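Local coordinates for type II secretion system protein F (Vibrio cholerae, PDB 3C1Q) that probably serves in the inner-membrane complex of the type II secretion machinery that exports toxins and proteases from the periplasm in an energy-dependent way, at residues B[24-29]-B[95-100]; B[18-23]-B[39-44]; B[13-18]-B[101-106]; B[55-60]-B[68-73]. One frame throughout, in Å; residues are numbered along the deposited sequence. Where two conformers were deposited one is given.

In the fold
This chain is the first cytoplasmic domain of the protein, all-helical and paired with a second copy. Contacts 1 and 3 both pair helix 11-26 with helix 92-121, and between them they carry the two calcium ligands of the long helix, E97 and D101. Contact 2 takes the same helix 11-26 to the turn after helix 31-40, where E43 binds a second calcium together with E97 and D101 of the second subunit. R19 of contact 2 ties the three contacts together by bonding to E97 and D101. All three are partly buried and border the second subunit. Contact 3 is close alanine packing, contact 1 joins amide to carboxylate, and contact 2 works through water. Contact 4 is a surface salt bridge away from the calcium sites.

Contact 1: residues B[24-29]-B[95-100]; sequences LVQSGM and VLERLA. With CA (calcium ion), chain G.
The amide of Q26 reaches across to E97 and gives one short, nearly straight bond: Q26 NE2 to E97 OE1 is 2.6 Å, with 170° at the hydrogen. E97 OE1 takes it on the anti lone pair, and lies almost in the plane of the amide, although the amide and carboxylate planes are 43° apart. Q26 NE2 also donates to A22 O of its own helix, so two acceptors fix how the amide is turned. E97 brings its head here by running CG anti to the backbone N and then bending at chi2 (56°). That leaves its second oxygen facing away from Q26: E97 OE2 sits 2.3 Å from the calcium ion and also accepts from R19. D101 of the same helix and E43 of the second subunit complete the metal's protein ligands.

Next to this polar pair is a snug apolar one, V25 CG2 against L96 CD1 at 3.7 Å, the two side chains crossing at about a right angle. The wet side is the calcium, which carries three waters. Beyond Q26 the chain leaves the contact through a Schellman motif, with exposed G28 at positive phi. Behind the contact, L24 packs on C34, A37 and V38 of helix 31-40, while L99 of helix 92-121 lies on F79, M82 and V83 of helix 77-89.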
# COMPACT_ATOMS: atom_id res chain seq x y z
N LEU B 24 1.27 -1.45 -7.88
CA LEU B 24 0.81 -1.03 -9.19
C LEU B 24 1.56 -1.77 -10.31
O LEU B 24 0.94 -2.30 -11.22
CB LEU B 24 0.95 0.48 -9.32
CG LEU B 24 0.05 1.30 -8.39
CD1 LEU B 24 0.49 2.78 -8.35
CD2 LEU B 24 -1.42 1.20 -8.76
N VAL B 25 2.87 -1.83 -10.23
CA VAL B 25 3.66 -2.49 -11.24
C VAL B 25 3.29 -3.97 -11.38
O VAL B 25 3.22 -4.50 -12.50
CB VAL B 25 5.17 -2.31 -10.99
CG1 VAL B 25 5.97 -3.25 -11.87
CG2 VAL B 25 5.56 -0.85 -11.22
N GLN B 26 3.06 -4.64 -10.25
CA GLN B 26 2.72 -6.07 -10.28
C GLN B 26 1.34 -6.34 -10.85
O GLN B 26 1.06 -7.47 -11.28
CB GLN B 26 2.87 -6.69 -8.90
CG GLN B 26 4.32 -6.98 -8.59
CD GLN B 26 4.52 -7.41 -7.18
OE1 GLN B 26 4.74 -8.60 -6.89
NE2 GLN B 26 4.41 -6.47 -6.26
N SER B 27 0.48 -5.32 -10.89
CA SER B 27 -0.83 -5.43 -11.52
C SER B 27 -0.78 -5.40 -13.05
O SER B 27 -1.79 -5.67 -13.71
CB SER B 27 -1.75 -4.31 -11.04
OG SER B 27 -1.40 -3.08 -11.66
N GLY B 28 0.38 -5.05 -13.60
CA GLY B 28 0.60 -5.00 -15.03
C GLY B 28 0.49 -3.60 -15.62
O GLY B 28 0.64 -3.41 -16.83
N MSE B 29 0.22 -2.62 -14.77
CA MSE B 29 0.12 -1.25 -15.25
C MSE B 29 1.50 -0.75 -15.70
O MSE B 29 2.50 -0.99 -15.02
CB MSE B 29 -0.43 -0.38 -14.12
CG MSE B 29 -0.51 1.11 -14.44
SE MSE B 29 -1.27 2.13 -12.96
CE MSE B 29 -2.47 0.67 -12.40
N VAL B 95 11.46 -7.51 -8.16
CA VAL B 95 12.46 -6.71 -7.44
C VAL B 95 11.77 -5.61 -6.64
O VAL B 95 12.09 -5.40 -5.46
CB VAL B 95 13.55 -6.16 -8.37
CG1 VAL B 95 14.46 -5.16 -7.62
CG2 VAL B 95 14.41 -7.31 -8.93
N LEU B 96 10.79 -4.93 -7.24
CA LEU B 96 10.03 -3.92 -6.50
C LEU B 96 9.32 -4.54 -5.30
O LEU B 96 9.29 -3.95 -4.21
CB LEU B 96 9.04 -3.16 -7.40
CG LEU B 96 9.66 -2.15 -8.35
CD1 LEU B 96 8.61 -1.58 -9.28
CD2 LEU B 96 10.38 -1.01 -7.57
N GLU B 97 8.72 -5.71 -5.49
CA GLU B 97 8.06 -6.40 -4.37
C GLU B 97 9.06 -6.61 -3.23
O GLU B 97 8.74 -6.35 -2.06
CB GLU B 97 7.50 -7.75 -4.82
CG GLU B 97 6.82 -8.55 -3.70
CD GLU B 97 5.70 -7.78 -3.03
OE1 GLU B 97 4.95 -7.04 -3.74
OE2 GLU B 97 5.57 -7.90 -1.78
N ARG B 98 10.25 -7.10 -3.55
CA ARG B 98 11.27 -7.32 -2.52
C ARG B 98 11.71 -6.02 -1.86
O ARG B 98 11.94 -5.99 -0.64
CB ARG B 98 12.47 -8.07 -3.09
CG ARG B 98 12.14 -9.53 -3.40
CD ARG B 98 13.38 -10.40 -3.36
NE ARG B 98 14.21 -10.20 -4.53
CZ ARG B 98 13.92 -10.68 -5.74
NH1 ARG B 98 12.82 -11.40 -5.96
NH2 ARG B 98 14.74 -10.44 -6.74
N LEU B 99 11.81 -4.94 -2.65
CA LEU B 99 12.17 -3.64 -2.08
C LEU B 99 11.06 -3.13 -1.14
O LEU B 99 11.32 -2.57 -0.09
CB LEU B 99 12.43 -2.63 -3.20
CG LEU B 99 13.77 -2.77 -3.88
CD1 LEU B 99 13.78 -2.03 -5.24
CD2 LEU B 99 14.92 -2.27 -2.96
N ALA B 100 9.81 -3.36 -1.53
CA ALA B 100 8.66 -3.01 -0.71
C ALA B 100 8.65 -3.78 0.63
O ALA B 100 8.46 -3.18 1.72
CB ALA B 100 7.35 -3.27 -1.51
CA CA G . 5.65 -9.51 -0.18
O HOH W 1 3.85 -10.60 -1.46
O HOH W 2 6.80 -11.34 -1.41
O HOH W 3 3.76 -8.46 0.83

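Contact 2: residues B[18-23]-B[39-44]; sequences TRQLAT and AEQSEK. With CA (calcium ion), chain C.
Q20 and Q41 point at one another from helix 11-26 and the end of helix 31-40, but their amides do not bond. From Q20 CB, which points toward residues 39-44, CG runs anti to the carbonyl carbon (chi1 -64°), and the chain stays extended to CD; the side chain touches V38 of helix 31-40 on the way. No atom of Q20 before the tip comes close to the facing segment. Q20 NE2 does, at 3.4 Å from Q41 OE1, but the angle is poor and the amide planes stand 80° apart. NE2 spends its hydrogens on others: water 4, which lies 3.2 Å from Q20 NE2, and T23 OG1 of the second subunit. Water 4 in turn donates to the Q41 carbonyl, 2.8 Å from Q41 O, so the real link between the segments is a water bridge to backbone. The Q41 amide is likewise turned to the dimer partner, with NE2 bonded to T23 O of the second subunit.

Q41 O takes a second water as well. Water 5, 2.9 Å from Q41 O, is itself a calcium ligand, as is E43 OE2 at 2.3 Å from the ion. The backbone at Q41 thus forms part of the metal's second shell. Past E43, K44 stands at the N-cap of helix 45-59. With E97 and D101 of the second subunit as the remaining protein ligands, this turn is half of an intersubunit calcium site, in which each calcium ties one subunit of the homodimer to the other.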
# COMPACT_ATOMS: atom_id res chain seq x y z
N THR B 18 7.25 2.83 -1.91
CA THR B 18 7.81 1.60 -2.49
C THR B 18 6.73 0.51 -2.59
O THR B 18 6.61 -0.18 -3.61
CB THR B 18 9.06 1.12 -1.72
OG1 THR B 18 10.05 2.17 -1.68
CG2 THR B 18 9.67 -0.09 -2.38
N ARG B 19 5.90 0.41 -1.55
CA ARG B 19 4.77 -0.53 -1.57
C ARG B 19 3.77 -0.16 -2.65
O ARG B 19 3.34 -1.01 -3.42
CB ARG B 19 4.09 -0.60 -0.21
CG ARG B 19 2.83 -1.50 -0.18
CD ARG B 19 3.14 -2.91 -0.56
NE ARG B 19 3.99 -3.56 0.45
CZ ARG B 19 4.63 -4.72 0.24
NH1 ARG B 19 4.52 -5.33 -0.93
NH2 ARG B 19 5.37 -5.26 1.20
N GLN B 20 3.43 1.12 -2.76
CA GLN B 20 2.49 1.56 -3.79
C GLN B 20 3.03 1.28 -5.18
O GLN B 20 2.32 0.74 -6.03
CB GLN B 20 2.17 3.05 -3.64
CG GLN B 20 1.45 3.39 -2.34
CD GLN B 20 1.17 4.87 -2.21
OE1 GLN B 20 2.09 5.69 -2.22
NE2 GLN B 20 -0.12 5.22 -2.09
N LEU B 21 4.29 1.62 -5.43
CA LEU B 21 4.86 1.38 -6.76
C LEU B 21 4.90 -0.13 -7.05
O LEU B 21 4.55 -0.57 -8.14
CB LEU B 21 6.24 2.01 -6.89
CG LEU B 21 6.90 1.96 -8.25
CD1 LEU B 21 6.07 2.75 -9.30
CD2 LEU B 21 8.35 2.49 -8.14
N ALA B 22 5.29 -0.94 -6.07
CA ALA B 22 5.31 -2.39 -6.26
C ALA B 22 3.93 -2.96 -6.58
O ALA B 22 3.78 -3.81 -7.45
CB ALA B 22 5.87 -3.07 -5.02
N THR B 23 2.92 -2.47 -5.87
CA THR B 23 1.56 -2.94 -6.02
C THR B 23 1.01 -2.65 -7.41
O THR B 23 0.38 -3.51 -8.06
CB THR B 23 0.65 -2.32 -4.92
OG1 THR B 23 1.17 -2.71 -3.63
CG2 THR B 23 -0.77 -2.78 -5.05
N ALA B 39 2.45 9.58 -7.36
CA ALA B 39 2.55 11.04 -7.26
C ALA B 39 1.24 11.69 -6.84
O ALA B 39 1.20 12.48 -5.90
CB ALA B 39 3.03 11.65 -8.59
N GLU B 40 0.17 11.36 -7.57
CA GLU B 40 -1.16 11.94 -7.34
C GLU B 40 -1.67 11.65 -5.94
O GLU B 40 -2.46 12.42 -5.41
CB GLU B 40 -2.17 11.33 -8.30
CG GLU B 40 -2.01 11.72 -9.75
CD GLU B 40 -2.89 10.87 -10.68
OE1 GLU B 40 -3.30 9.75 -10.30
OE2 GLU B 40 -3.16 11.33 -11.81
N GLN B 41 -1.26 10.51 -5.40
CA GLN B 41 -1.72 10.05 -4.09
C GLN B 41 -0.87 10.52 -2.90
O GLN B 41 -1.19 10.22 -1.77
CB GLN B 41 -1.85 8.52 -4.09
CG GLN B 41 -2.91 8.01 -5.07
CD GLN B 41 -2.93 6.51 -5.17
OE1 GLN B 41 -2.67 5.81 -4.19
NE2 GLN B 41 -3.23 6.00 -6.37
N SER B 42 0.19 11.27 -3.15
CA SER B 42 1.11 11.65 -2.08
C SER B 42 0.61 12.85 -1.29
O SER B 42 0.15 13.80 -1.89
CB SER B 42 2.49 11.99 -2.65
OG SER B 42 3.43 12.12 -1.57
N GLU B 43 0.72 12.80 0.04
CA GLU B 43 0.38 13.91 0.93
C GLU B 43 1.51 14.92 1.04
O GLU B 43 1.28 16.05 1.46
CB GLU B 43 0.14 13.41 2.37
CG GLU B 43 -0.87 12.34 2.53
CD GLU B 43 -1.13 11.96 3.98
OE1 GLU B 43 -0.55 12.57 4.91
OE2 GLU B 43 -1.95 11.05 4.19
N LYS B 44 2.72 14.48 0.71
CA LYS B 44 3.95 15.24 0.93
C LYS B 44 4.37 15.94 -0.37
O LYS B 44 4.79 15.28 -1.31
CB LYS B 44 5.05 14.27 1.38
CG LYS B 44 4.77 13.54 2.72
CD LYS B 44 4.99 14.47 3.90
CE LYS B 44 5.49 13.75 5.15
NZ LYS B 44 4.62 12.61 5.51
CA CA C . -3.17 9.82 2.67
O HOH W 4 -0.91 7.83 -0.34
O HOH W 5 -2.67 10.86 0.64
O HOH W 6 -1.07 8.70 2.24
O HOH W 7 -4.66 11.67 2.43

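Contact 3: residues B[13-18]-B[101-106]; sequences DLALIT and DYAENR. With CA (calcium ion), chain G.
A15 and A103 bring the two helices together, their CA atoms only 4.8 Å apart. Along 101-106, D101 comes first; its CB bond points away from residues 13-18. Its carboxylate grips calcium with both oxygens, D101 OD1 and D101 OD2 each 2.5 Å from the ion, and R19 donates to OD1 from the neighbouring helix. Two residues on, A103 meets the partner helix squarely: A103 CB rests 3.9 Å from A15 CA, and T18 CB flanks it at a looser 4.4 Å from A103 CB. T18 OG1 and T18 N both bond to L14 O, from opposite faces of the carbonyl. This is near-antiparallel helix packing through small residues. The axes cross at -151° and come within 8.3 Å, a spacing that the bare methyl groups allow. A15 CB in turn lies 3.7 Å from A103 O, and then meets the backbone of E104, 4.2 Å from E104 N. The E104 side chain, in one of its two deposited conformers, leads away from residues 13-18, and its OE1 pairs there with R19 NH2. One turn beyond A103, Q107 takes over the packing against A15.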
# COMPACT_ATOMS: atom_id res chain seq x y z
N ASP B 13 7.66 7.01 4.87
CA ASP B 13 7.30 7.50 3.55
C ASP B 13 8.01 6.73 2.45
O ASP B 13 7.43 6.51 1.39
CB ASP B 13 7.50 9.00 3.44
CG ASP B 13 6.35 9.77 4.06
OD1 ASP B 13 5.18 9.31 3.95
OD2 ASP B 13 6.62 10.83 4.64
N LEU B 14 9.25 6.30 2.68
CA LEU B 14 9.88 5.41 1.69
C LEU B 14 9.12 4.09 1.56
O LEU B 14 8.89 3.60 0.45
CB LEU B 14 11.35 5.12 2.02
CG LEU B 14 12.07 4.28 0.95
CD1 LEU B 14 12.13 5.03 -0.38
CD2 LEU B 14 13.46 3.91 1.45
N ALA B 15 8.70 3.52 2.69
CA ALA B 15 7.92 2.29 2.70
C ALA B 15 6.61 2.43 1.93
O ALA B 15 6.21 1.52 1.18
CB ALA B 15 7.66 1.85 4.12
N LEU B 16 5.96 3.57 2.11
CA LEU B 16 4.68 3.83 1.47
C LEU B 16 4.87 3.85 -0.04
O LEU B 16 4.21 3.08 -0.75
CB LEU B 16 4.11 5.15 1.96
CG LEU B 16 2.87 5.70 1.25
CD1 LEU B 16 1.71 4.71 1.34
CD2 LEU B 16 2.49 7.06 1.83
N ILE B 17 5.75 4.72 -0.54
CA ILE B 17 5.86 4.84 -2.00
C ILE B 17 6.39 3.56 -2.62
O ILE B 17 6.01 3.22 -3.74
CB ILE B 17 6.66 6.11 -2.45
CG1 ILE B 17 8.12 6.06 -1.98
CG2 ILE B 17 5.93 7.39 -1.99
CD1 ILE B 17 9.02 7.28 -2.45
N THR B 18 7.25 2.83 -1.91
CA THR B 18 7.81 1.60 -2.49
C THR B 18 6.73 0.51 -2.59
O THR B 18 6.61 -0.18 -3.61
CB THR B 18 9.06 1.12 -1.72
OG1 THR B 18 10.05 2.17 -1.68
CG2 THR B 18 9.67 -0.09 -2.38
N ASP B 101 8.86 -5.09 0.55
CA ASP B 101 8.93 -5.95 1.73
C ASP B 101 10.04 -5.48 2.64
O ASP B 101 9.86 -5.41 3.86
CB ASP B 101 9.19 -7.40 1.35
CG ASP B 101 7.95 -8.09 0.80
OD1 ASP B 101 6.83 -7.66 1.10
OD2 ASP B 101 8.12 -9.11 0.11
N TYR B 102 11.19 -5.17 2.04
CA TYR B 102 12.39 -4.73 2.79
C TYR B 102 12.10 -3.40 3.48
O TYR B 102 12.33 -3.25 4.68
CB TYR B 102 13.58 -4.58 1.84
CG TYR B 102 14.79 -3.95 2.47
CD1 TYR B 102 15.64 -4.69 3.28
CD2 TYR B 102 15.08 -2.59 2.28
CE1 TYR B 102 16.76 -4.10 3.88
CE2 TYR B 102 16.19 -2.01 2.87
CZ TYR B 102 17.01 -2.76 3.68
OH TYR B 102 18.12 -2.16 4.24
N ALA B 103 11.55 -2.46 2.73
CA ALA B 103 11.23 -1.15 3.27
C ALA B 103 10.15 -1.21 4.35
O ALA B 103 10.24 -0.48 5.36
CB ALA B 103 10.84 -0.18 2.13
N GLU B 104 9.14 -2.07 4.17
CA GLU B 104 8.06 -2.28 5.15
C GLU B 104 8.63 -2.83 6.45
O GLU B 104 8.30 -2.36 7.55
CB GLU B 104 7.02 -3.29 4.60
CG GLU B 104 5.93 -3.69 5.60
CD GLU B 104 5.02 -4.82 5.11
OE1 GLU B 104 5.01 -5.11 3.93
OE2 GLU B 104 4.29 -5.42 5.93
N ASN B 105 9.45 -3.85 6.32
CA ASN B 105 10.10 -4.50 7.45
C ASN B 105 10.92 -3.49 8.23
O ASN B 105 10.85 -3.45 9.45
CB ASN B 105 11.01 -5.63 6.97
CG ASN B 105 11.78 -6.30 8.12
OD1 ASN B 105 13.03 -6.20 8.23
ND2 ASN B 105 11.03 -6.99 8.96
N ARG B 106 11.71 -2.69 7.51
CA ARG B 106 12.56 -1.68 8.13
C ARG B 106 11.70 -0.69 8.93
O ARG B 106 12.01 -0.36 10.07
CB ARG B 106 13.38 -0.97 7.06
CG ARG B 106 14.35 0.02 7.59
CD ARG B 106 15.45 0.34 6.58
NE ARG B 106 16.54 1.00 7.29
CZ ARG B 106 16.55 2.29 7.63
NH1 ARG B 106 15.54 3.08 7.30
NH2 ARG B 106 17.59 2.78 8.29
CA CA G . 5.65 -9.51 -0.18
O HOH W 1 3.85 -10.60 -1.46
O HOH W 2 6.80 -11.34 -1.41
O HOH W 3 3.76 -8.46 0.83

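Contact 4: residues B[55-60]-B[68-73]; sequences RAKVTE and LGDYPH
K57 NZ has two partners, the carboxylate of D70 and the ring of Y62, which it meets as a cation-pi pair. The bond to the acid is a salt bridge of 2.8 Å from K57 NZ to D70 OD2, made between the last turn of helix 45-59 and a type I beta turn, L68 to Y71, at the end of helix 64-68 in this all-helical domain. The two side chains come from opposite directions. K57 bends at chi3 (77°), which folds the tail round so that CD as well as NZ lies near D70 OD2, K57 CD at 3.6 Å. NZ arrives on the syn side of OD2, 26° out of the carboxylate plane. The other oxygen is well behind, D70 OD1 being 3.8 Å from K57 NZ. D70 is exposed, so the pair lies at the surface.

The turn that presents D70 is closed by Y71 N bonding to L68 O at 3.0 Å. Y71 packs on M50, A53 and V54 of helix 45-59, and L68 on F79, R80 and V83 of helix 77-89, which joins the loop to both helices. In the helix, A56 O accepts twice: from E60 N, and from T59 OG1, which lies 2.7 Å from A56 O and tilted 21° from the carbonyl plane.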
# COMPACT_ATOMS: atom_id res chain seq x y z
N ARG B 55 8.82 10.37 -13.08
CA ARG B 55 7.90 9.95 -14.13
C ARG B 55 8.21 10.63 -15.46
O ARG B 55 8.21 9.97 -16.51
CB ARG B 55 6.45 10.24 -13.78
CG ARG B 55 5.52 9.60 -14.81
CD ARG B 55 4.12 10.06 -14.78
NE ARG B 55 3.57 9.88 -16.13
CZ ARG B 55 2.68 10.69 -16.70
NH1 ARG B 55 2.28 10.44 -17.95
NH2 ARG B 55 2.17 11.73 -16.05
N ALA B 56 8.45 11.94 -15.41
CA ALA B 56 8.78 12.68 -16.62
C ALA B 56 10.00 12.04 -17.30
O ALA B 56 9.98 11.75 -18.50
CB ALA B 56 9.03 14.14 -16.29
N LYS B 57 11.03 11.74 -16.51
CA LYS B 57 12.25 11.15 -17.07
C LYS B 57 12.01 9.77 -17.68
O LYS B 57 12.55 9.46 -18.73
CB LYS B 57 13.37 11.11 -16.02
CG LYS B 57 13.96 12.49 -15.74
CD LYS B 57 15.20 12.41 -14.88
CE LYS B 57 16.42 11.97 -15.65
NZ LYS B 57 17.70 12.35 -14.97
N VAL B 58 11.19 8.96 -17.02
CA VAL B 58 10.87 7.63 -17.53
C VAL B 58 10.14 7.74 -18.87
O VAL B 58 10.45 6.99 -19.80
CB VAL B 58 10.03 6.84 -16.51
CG1 VAL B 58 9.35 5.63 -17.16
CG2 VAL B 58 10.94 6.42 -15.32
N THR B 59 9.20 8.67 -18.99
CA THR B 59 8.49 8.86 -20.26
C THR B 59 9.44 9.34 -21.37
O THR B 59 9.18 9.11 -22.55
CB THR B 59 7.31 9.85 -20.12
OG1 THR B 59 7.81 11.19 -19.96
CG2 THR B 59 6.43 9.46 -18.93
N GLU B 60 10.53 10.01 -20.98
CA GLU B 60 11.54 10.49 -21.95
C GLU B 60 12.57 9.41 -22.33
O GLU B 60 13.41 9.64 -23.22
CB GLU B 60 12.24 11.73 -21.40
CG GLU B 60 11.32 12.94 -21.31
CD GLU B 60 11.78 14.00 -20.31
OE1 GLU B 60 12.90 13.88 -19.76
OE2 GLU B 60 11.01 14.96 -20.07
N LEU B 68 16.18 7.55 -10.54
CA LEU B 68 16.26 7.59 -9.07
C LEU B 68 17.60 8.13 -8.57
O LEU B 68 17.71 8.55 -7.42
CB LEU B 68 16.03 6.21 -8.48
CG LEU B 68 14.67 5.56 -8.75
CD1 LEU B 68 14.62 4.18 -8.07
CD2 LEU B 68 13.51 6.44 -8.31
N GLY B 69 18.62 8.08 -9.43
CA GLY B 69 19.93 8.59 -9.11
C GLY B 69 19.99 10.09 -8.89
O GLY B 69 20.97 10.59 -8.33
N ASP B 70 18.97 10.81 -9.35
CA ASP B 70 18.83 12.23 -9.00
C ASP B 70 18.42 12.47 -7.53
O ASP B 70 18.45 13.61 -7.06
CB ASP B 70 17.85 12.91 -9.96
CG ASP B 70 18.37 12.96 -11.40
OD1 ASP B 70 19.54 12.64 -11.65
OD2 ASP B 70 17.58 13.32 -12.31
N TYR B 71 18.04 11.42 -6.80
CA TYR B 71 17.66 11.53 -5.39
C TYR B 71 18.34 10.43 -4.56
O TYR B 71 17.66 9.59 -3.97
CB TYR B 71 16.13 11.42 -5.22
CG TYR B 71 15.39 12.36 -6.12
CD1 TYR B 71 15.05 13.64 -5.72
CD2 TYR B 71 15.06 11.97 -7.42
CE1 TYR B 71 14.41 14.50 -6.58
CE2 TYR B 71 14.41 12.81 -8.28
CZ TYR B 71 14.10 14.08 -7.86
OH TYR B 71 13.45 14.90 -8.75
N PRO B 72 19.69 10.46 -4.50
CA PRO B 72 20.48 9.43 -3.83
C PRO B 72 20.34 9.49 -2.31
O PRO B 72 20.63 8.51 -1.62
CB PRO B 72 21.91 9.76 -4.27
CG PRO B 72 21.90 11.23 -4.48
CD PRO B 72 20.54 11.53 -5.05
N HIS B 73 19.89 10.64 -1.81
CA HIS B 73 19.50 10.84 -0.42
C HIS B 73 18.17 10.16 -0.03
O HIS B 73 17.86 10.03 1.15
CB HIS B 73 19.46 12.36 -0.13
CG HIS B 73 18.42 13.11 -0.91
ND1 HIS B 73 18.30 13.02 -2.28
CD2 HIS B 73 17.46 13.97 -0.50
CE1 HIS B 73 17.30 13.78 -2.68
NE2 HIS B 73 16.77 14.37 -1.63